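Local structure of ammonium transporter (Kuenenia stuttgartiensis, 6EU6) at residues A86-T91 against F148-T153. The protein probably senses ammonium at the membrane, its ammonium-transporter fold being linked to histidine kinase signalling. Numbering follows the deposited sequence.
Sequences ALHPNT and FSPDQT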
ATOM      1  N   ALA A  86       2.607  26.548  13.887  1.00 55.22           N
ATOM      2  CA  ALA A  86       1.309  27.216  13.655  1.00 64.90           C
ATOM      3  C   ALA A  86       1.293  28.774  13.544  1.00 66.58           C
ATOM      4  O   ALA A  86       0.354  29.334  13.000  1.00 79.96           O
ATOM      5  CB  ALA A  86       0.332  26.787  14.764  1.00 59.79           C
ATOM      6  N   LEU A  87       2.280  29.463  14.082  1.00 60.32           N
ATOM      7  CA  LEU A  87       2.348  30.916  13.947  1.00 66.07           C
ATOM      8  C   LEU A  87       2.969  31.360  12.625  1.00 72.73           C
ATOM      9  O   LEU A  87       2.798  32.493  12.203  1.00 78.62           O
ATOM     10  CB  LEU A  87       3.167  31.513  15.066  1.00 66.03           C
ATOM     11  CG  LEU A  87       2.413  31.868  16.338  1.00 69.42           C
ATOM     12  CD1 LEU A  87       1.165  31.035  16.603  1.00 61.60           C
ATOM     13  CD2 LEU A  87       3.427  31.762  17.465  1.00 70.39           C
ATOM     14  N   HIS A  88       3.721  30.488  12.001  1.00 69.81           N
ATOM     15  CA  HIS A  88       4.295  30.867  10.754  1.00 65.80           C
ATOM     16  C   HIS A  88       3.174  31.070   9.802  1.00 56.69           C
ATOM     17  O   HIS A  88       2.205  30.376   9.845  1.00 61.85           O
ATOM     18  CB  HIS A  88       5.265  29.795  10.277  1.00 70.35           C
ATOM     19  CG  HIS A  88       6.609  29.938  10.892  1.00 70.41           C
ATOM     20  ND1 HIS A  88       7.727  30.245  10.163  1.00 77.33           N
ATOM     21  CD2 HIS A  88       6.994  29.911  12.184  1.00 73.06           C
ATOM     22  CE1 HIS A  88       8.753  30.383  10.979  1.00 84.40           C
ATOM     23  NE2 HIS A  88       8.335  30.179  12.210  1.00 82.31           N
ATOM     24  N   PRO A  89       3.331  32.026   8.902  1.00 68.25           N
ATOM     25  CA  PRO A  89       2.395  32.399   7.856  1.00 66.08           C
ATOM     26  C   PRO A  89       2.473  31.423   6.705  1.00 68.34           C
ATOM     27  O   PRO A  89       1.601  31.462   5.879  1.00 70.21           O
ATOM     28  CB  PRO A  89       2.922  33.736   7.410  1.00 72.24           C
ATOM     29  CG  PRO A  89       4.388  33.606   7.572  1.00 69.30           C
ATOM     30  CD  PRO A  89       4.577  32.796   8.810  1.00 69.22           C
ATOM     31  N   ASN A  90       3.537  30.618   6.633  1.00 76.92           N
ATOM     32  CA  ASN A  90       3.652  29.592   5.633  1.00 69.56           C
ATOM     33  C   ASN A  90       2.451  28.756   5.869  1.00 65.43           C
ATOM     34  O   ASN A  90       2.251  28.140   6.900  1.00 63.68           O
ATOM     35  CB  ASN A  90       4.831  28.698   5.800  1.00 62.79           C
ATOM     36  CG  ASN A  90       4.775  27.553   4.831  1.00 71.54           C
ATOM     37  OD1 ASN A  90       3.945  26.668   4.956  1.00 76.30           O
ATOM     38  ND2 ASN A  90       5.614  27.597   3.827  1.00 68.94           N
ATOM     39  N   THR A  91       1.658  28.759   4.860  1.00 50.09           N
ATOM     40  CA  THR A  91       0.408  28.114   4.876  1.00 63.38           C
ATOM     41  C   THR A  91       0.278  26.610   5.186  1.00 51.10           C
ATOM     42  O   THR A  91      -0.752  26.215   5.671  1.00 57.10           O
ATOM     43  CB  THR A  91      -0.239  28.503   3.547  1.00 64.11           C
ATOM     44  OG1 THR A  91      -0.992  29.693   3.759  1.00 75.40           O
ATOM     45  CG2 THR A  91      -1.077  27.424   2.995  1.00 65.67           C
ATOM     46  N   PHE A 148      10.454  27.467   3.785  1.00 40.46           N
ATOM     47  CA  PHE A 148       9.400  27.543   4.802  1.00 37.71           C
ATOM     48  C   PHE A 148       9.369  28.920   5.511  1.00 41.76           C
ATOM     49  O   PHE A 148       8.284  29.510   5.636  1.00 47.66           O
ATOM     50  CB  PHE A 148       9.602  26.439   5.866  1.00 34.03           C
ATOM     51  CG  PHE A 148       8.473  26.325   6.822  1.00 33.74           C
ATOM     52  CD1 PHE A 148       7.235  25.810   6.413  1.00 35.47           C
ATOM     53  CD2 PHE A 148       8.600  26.802   8.109  1.00 36.85           C
ATOM     54  CE1 PHE A 148       6.182  25.716   7.323  1.00 40.16           C
ATOM     55  CE2 PHE A 148       7.547  26.710   9.024  1.00 42.49           C
ATOM     56  CZ  PHE A 148       6.340  26.155   8.628  1.00 41.31           C
ATOM     57  N   SER A 149      10.522  29.365   6.019  1.00 41.29           N
ATOM     58  CA  SER A 149      10.643  30.545   6.906  1.00 41.67           C
ATOM     59  C   SER A 149      10.696  31.754   5.974  1.00 48.85           C
ATOM     60  O   SER A 149      11.320  31.697   4.883  1.00 49.25           O
ATOM     61  CB  SER A 149      11.894  30.483   7.792  1.00 44.39           C
ATOM     62  OG  SER A 149      11.702  29.651   8.931  1.00 37.30           O
ATOM     63  N   PRO A 150      10.044  32.864   6.391  1.00 59.50           N
ATOM     64  CA  PRO A 150       9.894  34.060   5.505  1.00 60.33           C
ATOM     65  C   PRO A 150      11.228  34.746   5.185  1.00 52.89           C
ATOM     66  O   PRO A 150      12.082  34.818   6.047  1.00 45.54           O
ATOM     67  CB  PRO A 150       8.993  34.992   6.324  1.00 59.98           C
ATOM     68  CG  PRO A 150       9.260  34.621   7.743  1.00 58.37           C
ATOM     69  CD  PRO A 150       9.548  33.131   7.756  1.00 56.46           C
ATOM     70  N   ASP A 151      11.431  35.155   3.935  1.00 52.77           N
ATOM     71  CA  ASP A 151      12.504  36.094   3.583  1.00 54.93           C
ATOM     72  C   ASP A 151      13.901  35.624   3.868  1.00 50.23           C
ATOM     73  O   ASP A 151      14.658  36.382   4.470  1.00 46.41           O
ATOM     74  CB  ASP A 151      12.315  37.425   4.329  1.00 64.64           C
ATOM     75  CG  ASP A 151      10.927  38.012   4.151  1.00 75.78           C
ATOM     76  OD1 ASP A 151      10.506  38.146   2.978  1.00 91.61           O
ATOM     77  OD2 ASP A 151      10.268  38.341   5.180  1.00 93.64           O
ATOM     78  N   GLN A 152      14.276  34.411   3.438  1.00 42.34           N
ATOM     79  CA  GLN A 152      15.634  33.907   3.708  1.00 38.75           C
ATOM     80  C   GLN A 152      16.012  32.914   2.655  1.00 40.62           C
ATOM     81  O   GLN A 152      15.171  32.515   1.857  1.00 39.55           O
ATOM     82  CB  GLN A 152      15.716  33.245   5.075  1.00 44.35           C
ATOM     83  CG  GLN A 152      14.896  31.960   5.188  1.00 41.75           C
ATOM     84  CD  GLN A 152      15.044  31.334   6.543  1.00 47.85           C
ATOM     85  OE1 GLN A 152      14.977  32.025   7.569  1.00 41.04           O
ATOM     86  NE2 GLN A 152      15.274  30.012   6.575  1.00 42.94           N
ATOM     87  N   THR A 153      17.259  32.488   2.661  1.00 40.52           N
ATOM     88  CA  THR A 153      17.672  31.455   1.762  1.00 41.76           C
ATOM     89  C   THR A 153      18.905  30.730   2.274  1.00 39.47           C
ATOM     90  O   THR A 153      19.593  31.170   3.191  1.00 39.52           O
ATOM     91  CB  THR A 153      17.920  32.043   0.366  1.00 41.48           C
ATOM     92  OG1 THR A 153      18.035  30.985  -0.563  1.00 41.24           O
ATOM     93  CG2 THR A 153      19.220  32.858   0.326  1.00 44.57           C
TER
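In both Phe-148 and Asn-90, CG is anti to the backbone N (chi1 -172° and 172°), which sets it beside the residue's own carbonyl carbon. The two side chains cross at about a right angle, and CB of Asn-90 sits over the phenyl face as a CH-pi contact, 4.0 Å from the centroid of the Phe-148 ring. The amide runs out beyond the CD1-CE1 rim on the same side, its plane 34° from that of the ring, with Asn-90 CG 3.4 Å from Phe-148 CD1. OD1 has its hydrogen bond elsewhere, capping the backbone N of Leu-92, ahead of helix 93-114. His-88 comes from the same side, its ND1 3.7 Å from Phe-148 CE2. Imidazole and phenyl planes are near parallel, but the rings are slid so far that they barely overlap. His-88 ND1 is buried here without a polar partner, near CD of Pro-150, while CE1 meets Ser-149 OG at 3.7 Å. An alanine in place of Phe-148 would probably open a gap under Asn-90 CB and remove one surface holding the imidazole, besides the stack on Phe-96 of helix 93-114. Ser-149 OG hydrogen-bonds to Phe-67 O, ending helix 40-67; the contact itself packs the loop entering helix 93-114 against the one following helix 121-144.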